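Local coordinates for hypothetical protein YHBO (Escherichia coli, PDB 1OI4) that repairs proteins and nucleotides glycated by methylglyoxal or glyoxal, removing the Maillard adducts and releasing lactate or glycolate, at residues A[114-128]-A[170-183]. Sequence-based numbering, arbitrary orientation.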
loop_
_atom_site.group_PDB
_atom_site.type_symbol
_atom_site.label_atom_id
_atom_site.label_comp_id
_atom_site.label_asym_id
_atom_site.label_seq_id
_atom_site.Cartn_x
_atom_site.Cartn_y
_atom_site.Cartn_z
ATOM N N PHE A 114 -3.576 10.931 17.363
ATOM C CA PHE A 114 -4.086 12.147 16.752
ATOM C C PHE A 114 -5.581 12.006 16.493
ATOM O O PHE A 114 -6.363 12.901 16.818
ATOM C CB PHE A 114 -3.363 12.458 15.437
ATOM C CG PHE A 114 -3.467 13.903 15.036
ATOM C CD1 PHE A 114 -2.553 14.837 15.516
ATOM C CD2 PHE A 114 -4.531 14.348 14.258
ATOM C CE1 PHE A 114 -2.699 16.198 15.232
ATOM C CE2 PHE A 114 -4.689 15.706 13.968
ATOM C CZ PHE A 114 -3.770 16.632 14.458
ATOM N N VAL A 115 -5.978 10.878 15.913
ATOM C CA VAL A 115 -7.387 10.636 15.634
ATOM C C VAL A 115 -8.206 10.645 16.924
ATOM O O VAL A 115 -9.277 11.250 16.984
ATOM C CB VAL A 115 -7.596 9.282 14.923
ATOM C CG1 VAL A 115 -9.088 8.963 14.846
ATOM C CG2 VAL A 115 -6.996 9.334 13.514
ATOM N N ASN A 116 -7.704 9.970 17.953
ATOM C CA ASN A 116 -8.406 9.915 19.232
ATOM C C ASN A 116 -8.471 11.272 19.934
ATOM O O ASN A 116 -9.206 11.434 20.908
ATOM C CB ASN A 116 -7.759 8.882 20.160
ATOM C CG ASN A 116 -8.051 7.449 19.734
ATOM O OD1 ASN A 116 -9.067 7.179 19.100
ATOM N ND2 ASN A 116 -7.173 6.529 20.096
ATOM N N SER A 117 -7.708 12.246 19.443
ATOM C CA SER A 117 -7.719 13.582 20.031
ATOM C C SER A 117 -8.920 14.362 19.506
ATOM O O SER A 117 -9.282 15.399 20.058
ATOM C CB SER A 117 -6.435 14.345 19.684
ATOM O OG SER A 117 -6.437 14.753 18.329
ATOM N N GLY A 118 -9.524 13.867 18.426
ATOM C CA GLY A 118 -10.687 14.525 17.855
ATOM C C GLY A 118 -10.361 15.566 16.802
ATOM O O GLY A 118 -11.259 16.086 16.130
ATOM N N LYS A 119 -9.074 15.871 16.659
ATOM C CA LYS A 119 -8.612 16.855 15.683
ATOM C C LYS A 119 -8.787 16.338 14.256
ATOM O O LYS A 119 -8.719 15.136 14.011
ATOM C CB LYS A 119 -7.137 17.174 15.916
ATOM C CG LYS A 119 -6.821 17.805 17.253
ATOM C CD LYS A 119 -5.308 17.908 17.421
ATOM C CE LYS A 119 -4.932 18.553 18.739
ATOM N NZ LYS A 119 -3.459 18.528 18.966
ATOM N N PRO A 120 -8.986 17.251 13.294
ATOM C CA PRO A 120 -9.173 16.890 11.883
ATOM C C PRO A 120 -8.006 16.110 11.273
ATOM O O PRO A 120 -6.838 16.389 11.546
ATOM C CB PRO A 120 -9.364 18.243 11.196
ATOM C CG PRO A 120 -9.918 19.125 12.300
ATOM C CD PRO A 120 -9.078 18.711 13.478
ATOM N N VAL A 121 -8.340 15.122 10.455
ATOM C CA VAL A 121 -7.344 14.312 9.767
ATOM C C VAL A 121 -7.802 14.216 8.318
ATOM O O VAL A 121 -8.975 13.935 8.054
ATOM C CB VAL A 121 -7.246 12.900 10.375
ATOM C CG1 VAL A 121 -6.212 12.076 9.621
ATOM C CG2 VAL A 121 -6.870 12.998 11.843
ATOM N N PHE A 122 -6.886 14.474 7.388
ATOM C CA PHE A 122 -7.199 14.434 5.959
ATOM C C PHE A 122 -6.386 13.316 5.306
ATOM O O PHE A 122 -5.159 13.405 5.229
ATOM C CB PHE A 122 -6.829 15.767 5.302
ATOM C CG PHE A 122 -7.100 16.976 6.166
ATOM C CD1 PHE A 122 -6.109 17.932 6.365
ATOM C CD2 PHE A 122 -8.341 17.163 6.768
ATOM C CE1 PHE A 122 -6.346 19.065 7.157
ATOM C CE2 PHE A 122 -8.592 18.289 7.561
ATOM C CZ PHE A 122 -7.593 19.241 7.755
ATOM N N ALA A 123 -7.065 12.273 4.833
ATOM C CA ALA A 123 -6.385 11.140 4.217
ATOM C C ALA A 123 -6.907 10.853 2.815
ATOM O O ALA A 123 -8.097 10.619 2.623
ATOM C CB ALA A 123 -6.543 9.901 5.098
ATOM N N ILE A 124 -6.004 10.844 1.840
ATOM C CA ILE A 124 -6.397 10.612 0.457
ATOM C C ILE A 124 -5.678 9.443 -0.224
ATOM O O ILE A 124 -4.518 9.155 0.066
ATOM C CB ILE A 124 -6.179 11.903 -0.368
ATOM C CG1 ILE A 124 -6.616 11.689 -1.818
ATOM C CG2 ILE A 124 -4.712 12.320 -0.298
ATOM C CD1 ILE A 124 -6.749 12.992 -2.593
ATOM N N CYS A 125 -6.392 8.764 -1.123
ATOM C CA CYS A 125 -5.843 7.640 -1.882
ATOM C C CYS A 125 -5.438 6.482 -0.958
ATOM O O CYS A 125 -6.296 5.841 -0.352
ATOM C CB CYS A 125 -4.642 8.127 -2.700
ATOM S SG CYS A 125 -4.375 7.246 -4.260
ATOM N N HIS A 126 -4.142 6.203 -0.858
ATOM C CA HIS A 126 -3.672 5.138 0.027
ATOM C C HIS A 126 -3.532 5.655 1.464
ATOM O O HIS A 126 -3.357 4.873 2.397
ATOM C CB HIS A 126 -2.314 4.593 -0.434
ATOM C CG HIS A 126 -2.391 3.692 -1.630
ATOM N ND1 HIS A 126 -2.594 4.165 -2.909
ATOM C CD2 HIS A 126 -2.291 2.346 -1.739
ATOM C CE1 HIS A 126 -2.617 3.149 -3.754
ATOM N NE2 HIS A 126 -2.436 2.033 -3.070
ATOM N N GLY A 127 -3.602 6.974 1.631
ATOM C CA GLY A 127 -3.471 7.570 2.954
ATOM C C GLY A 127 -4.210 6.846 4.069
ATOM O O GLY A 127 -3.672 6.681 5.167
ATOM N N PRO A 128 -5.455 6.410 3.824
ATOM C CA PRO A 128 -6.232 5.703 4.845
ATOM C C PRO A 128 -5.554 4.456 5.421
ATOM O O PRO A 128 -5.927 3.990 6.494
ATOM C CB PRO A 128 -7.529 5.378 4.114
ATOM C CG PRO A 128 -7.711 6.609 3.246
ATOM C CD PRO A 128 -6.307 6.777 2.677
ATOM N N GLN A 170 -14.500 15.475 11.176
ATOM C CA GLN A 170 -13.120 15.238 11.585
ATOM C C GLN A 170 -12.328 14.517 10.504
ATOM O O GLN A 170 -11.311 15.020 10.031
ATOM C CB GLN A 170 -13.057 14.408 12.874
ATOM C CG GLN A 170 -11.643 13.960 13.207
ATOM C CD GLN A 170 -11.574 12.955 14.336
ATOM O OE1 GLN A 170 -12.493 12.158 14.536
ATOM N NE2 GLN A 170 -10.465 12.969 15.069
ATOM N N LEU A 171 -12.794 13.334 10.125
ATOM C CA LEU A 171 -12.106 12.546 9.115
ATOM C C LEU A 171 -12.533 12.906 7.706
ATOM O O LEU A 171 -13.692 12.728 7.329
ATOM C CB LEU A 171 -12.356 11.056 9.338
ATOM C CG LEU A 171 -11.954 10.449 10.682
ATOM C CD1 LEU A 171 -12.331 8.974 10.679
ATOM C CD2 LEU A 171 -10.458 10.620 10.921
ATOM N N VAL A 172 -11.585 13.412 6.930
ATOM C CA VAL A 172 -11.844 13.772 5.548
ATOM C C VAL A 172 -11.061 12.807 4.668
ATOM O O VAL A 172 -9.841 12.717 4.776
ATOM C CB VAL A 172 -11.382 15.209 5.253
ATOM C CG1 VAL A 172 -11.659 15.558 3.791
ATOM C CG2 VAL A 172 -12.094 16.180 6.182
ATOM N N THR A 173 -11.762 12.072 3.814
ATOM C CA THR A 173 -11.097 11.135 2.916
ATOM C C THR A 173 -11.558 11.292 1.474
ATOM O O THR A 173 -12.699 11.679 1.204
ATOM C CB THR A 173 -11.314 9.663 3.343
ATOM O OG1 THR A 173 -12.714 9.395 3.482
ATOM C CG2 THR A 173 -10.601 9.380 4.653
ATOM N N SER A 174 -10.643 11.008 0.555
ATOM C CA SER A 174 -10.909 11.083 -0.876
ATOM C C SER A 174 -10.228 9.899 -1.555
ATOM O O SER A 174 -9.400 9.221 -0.941
ATOM C CB SER A 174 -10.403 12.405 -1.446
ATOM O OG SER A 174 -11.194 13.479 -0.968
ATOM N N ARG A 175 -10.555 9.676 -2.826
ATOM C CA ARG A 175 -10.035 8.528 -3.569
ATOM C C ARG A 175 -8.772 8.711 -4.399
ATOM O O ARG A 175 -7.850 7.904 -4.306
ATOM C CB ARG A 175 -11.133 7.989 -4.494
ATOM C CG ARG A 175 -12.468 7.754 -3.806
ATOM C CD ARG A 175 -13.605 7.677 -4.824
ATOM N NE ARG A 175 -13.732 8.924 -5.576
ATOM C CZ ARG A 175 -14.755 9.228 -6.370
ATOM N NH1 ARG A 175 -15.759 8.371 -6.525
ATOM N NH2 ARG A 175 -14.780 10.397 -7.004
ATOM N N THR A 176 -8.742 9.759 -5.219
ATOM C CA THR A 176 -7.612 10.002 -6.112
ATOM C C THR A 176 -7.288 11.487 -6.273
ATOM O O THR A 176 -7.985 12.346 -5.733
ATOM C CB THR A 176 -7.930 9.459 -7.512
ATOM O OG1 THR A 176 -8.895 10.321 -8.136
ATOM C CG2 THR A 176 -8.523 8.053 -7.421
ATOM N N PRO A 177 -6.206 11.804 -7.012
ATOM C CA PRO A 177 -5.822 13.202 -7.232
ATOM C C PRO A 177 -6.956 14.002 -7.877
ATOM O O PRO A 177 -7.047 15.214 -7.705
ATOM C CB PRO A 177 -4.605 13.079 -8.145
ATOM C CG PRO A 177 -3.947 11.838 -7.613
ATOM C CD PRO A 177 -5.134 10.897 -7.471
ATOM N N ASP A 178 -7.824 13.316 -8.618
ATOM C CA ASP A 178 -8.950 13.979 -9.270
ATOM C C ASP A 178 -9.989 14.467 -8.267
ATOM O O ASP A 178 -10.876 15.241 -8.627
ATOM C CB ASP A 178 -9.611 13.043 -10.285
ATOM C CG ASP A 178 -8.702 12.724 -11.460
ATOM O OD1 ASP A 178 -8.310 13.662 -12.183
ATOM O OD2 ASP A 178 -8.382 11.536 -11.656
ATOM N N ASP A 179 -9.886 14.015 -7.017
ATOM C CA ASP A 179 -10.819 14.444 -5.972
ATOM C C ASP A 179 -10.206 15.580 -5.142
ATOM O O ASP A 179 -10.820 16.052 -4.185
ATOM C CB ASP A 179 -11.156 13.299 -5.002
ATOM C CG ASP A 179 -11.783 12.096 -5.682
ATOM O OD1 ASP A 179 -12.583 12.277 -6.626
ATOM O OD2 ASP A 179 -11.487 10.958 -5.244
ATOM N N LEU A 180 -8.993 16.001 -5.496
ATOM C CA LEU A 180 -8.305 17.058 -4.753
ATOM C C LEU A 180 -9.137 18.315 -4.511
ATOM O O LEU A 180 -9.146 18.852 -3.403
ATOM C CB LEU A 180 -6.995 17.429 -5.451
ATOM C CG LEU A 180 -5.843 16.451 -5.213
ATOM C CD1 LEU A 180 -4.677 16.791 -6.120
ATOM C CD2 LEU A 180 -5.419 16.515 -3.747
ATOM N N PRO A 181 -9.842 18.809 -5.542
ATOM C CA PRO A 181 -10.650 20.011 -5.333
ATOM C C PRO A 181 -11.599 19.849 -4.149
ATOM O O PRO A 181 -11.696 20.724 -3.289
ATOM C CB PRO A 181 -11.388 20.157 -6.657
ATOM C CG PRO A 181 -10.363 19.667 -7.645
ATOM C CD PRO A 181 -9.833 18.422 -6.966
ATOM N N ALA A 182 -12.290 18.718 -4.099
ATOM C CA ALA A 182 -13.230 18.472 -3.016
ATOM C C ALA A 182 -12.491 18.194 -1.709
ATOM O O ALA A 182 -12.895 18.665 -0.646
ATOM C CB ALA A 182 -14.140 17.306 -3.375
ATOM N N PHE A 183 -11.411 17.425 -1.798
ATOM C CA PHE A 183 -10.603 17.080 -0.632
ATOM C C PHE A 183 -10.154 18.359 0.063
ATOM O O PHE A 183 -10.390 18.541 1.256
ATOM C CB PHE A 183 -9.375 16.281 -1.069
ATOM C CG PHE A 183 -8.509 15.801 0.068
ATOM C CD1 PHE A 183 -8.919 14.749 0.879
ATOM C CD2 PHE A 183 -7.255 16.365 0.284
ATOM C CE1 PHE A 183 -8.083 14.253 1.890
ATOM C CE2 PHE A 183 -6.410 15.883 1.288
ATOM C CZ PHE A 183 -6.827 14.821 2.092
#
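Parallel strands 121-124 and 171-174 pair in the central sheet of the DJ-1/PfpI fold, and the first of them runs straight into the nucleophile elbow, where Cys-125, probably the catalytic nucleophile, has the strained phi/psi of 63°/-113° at the second position of a type II' turn from Ile-124 to Gly-127. The strand axes lie 4.8 Å apart. Val-172 bonds to strand 121-124 through both its backbone polar atoms, its N donating to Val-121 O and its O accepting from Ala-123 N (2.8 Å); beyond a weak bond from Ser-174 N to Ala-123 O, Cys-125 N donates to Ser-174 O at 3.0 Å, tying the elbow to the neighbouring strand.

At the other end Gln-170 reaches back to the turn that leaves helix 105-116. With CG anti to the backbone N (chi1 171°) and the chain extended, its NE2 bonds Val-115 O at 2.8 Å, on a lone pair, and Lys-119 O at 3.0 Å, from above that carbonyl's plane. Both acceptors lie close to the amide plane, so the two N-H groups fix its rotation, while OE1 accepts from Arg-140. A leucine in its place would probably leave Lys-119 O without this donor and the turn less firmly held to the strand.

On the face carrying Phe-122 and Ile-124, one face of the Phe-183 ring receives Ile-124 CB, offset toward the rim and 4.0 Å from the centroid, in a CH-pi contact, while Phe-183 CZ presses on Phe-122 CB at 3.3 Å. Farther along, Ile-124 CD1 meets Leu-180 CD2 at 3.9 Å. Helix 180-191 thus packs against this face, also touching Phe-122 through Ala-187 and Leu-191; strand 89-92 flanks 121-124, strand 165-167 runs antiparallel beside 171-174, and Glu-38 of helix 37-48 touches Ile-124 and Cys-125.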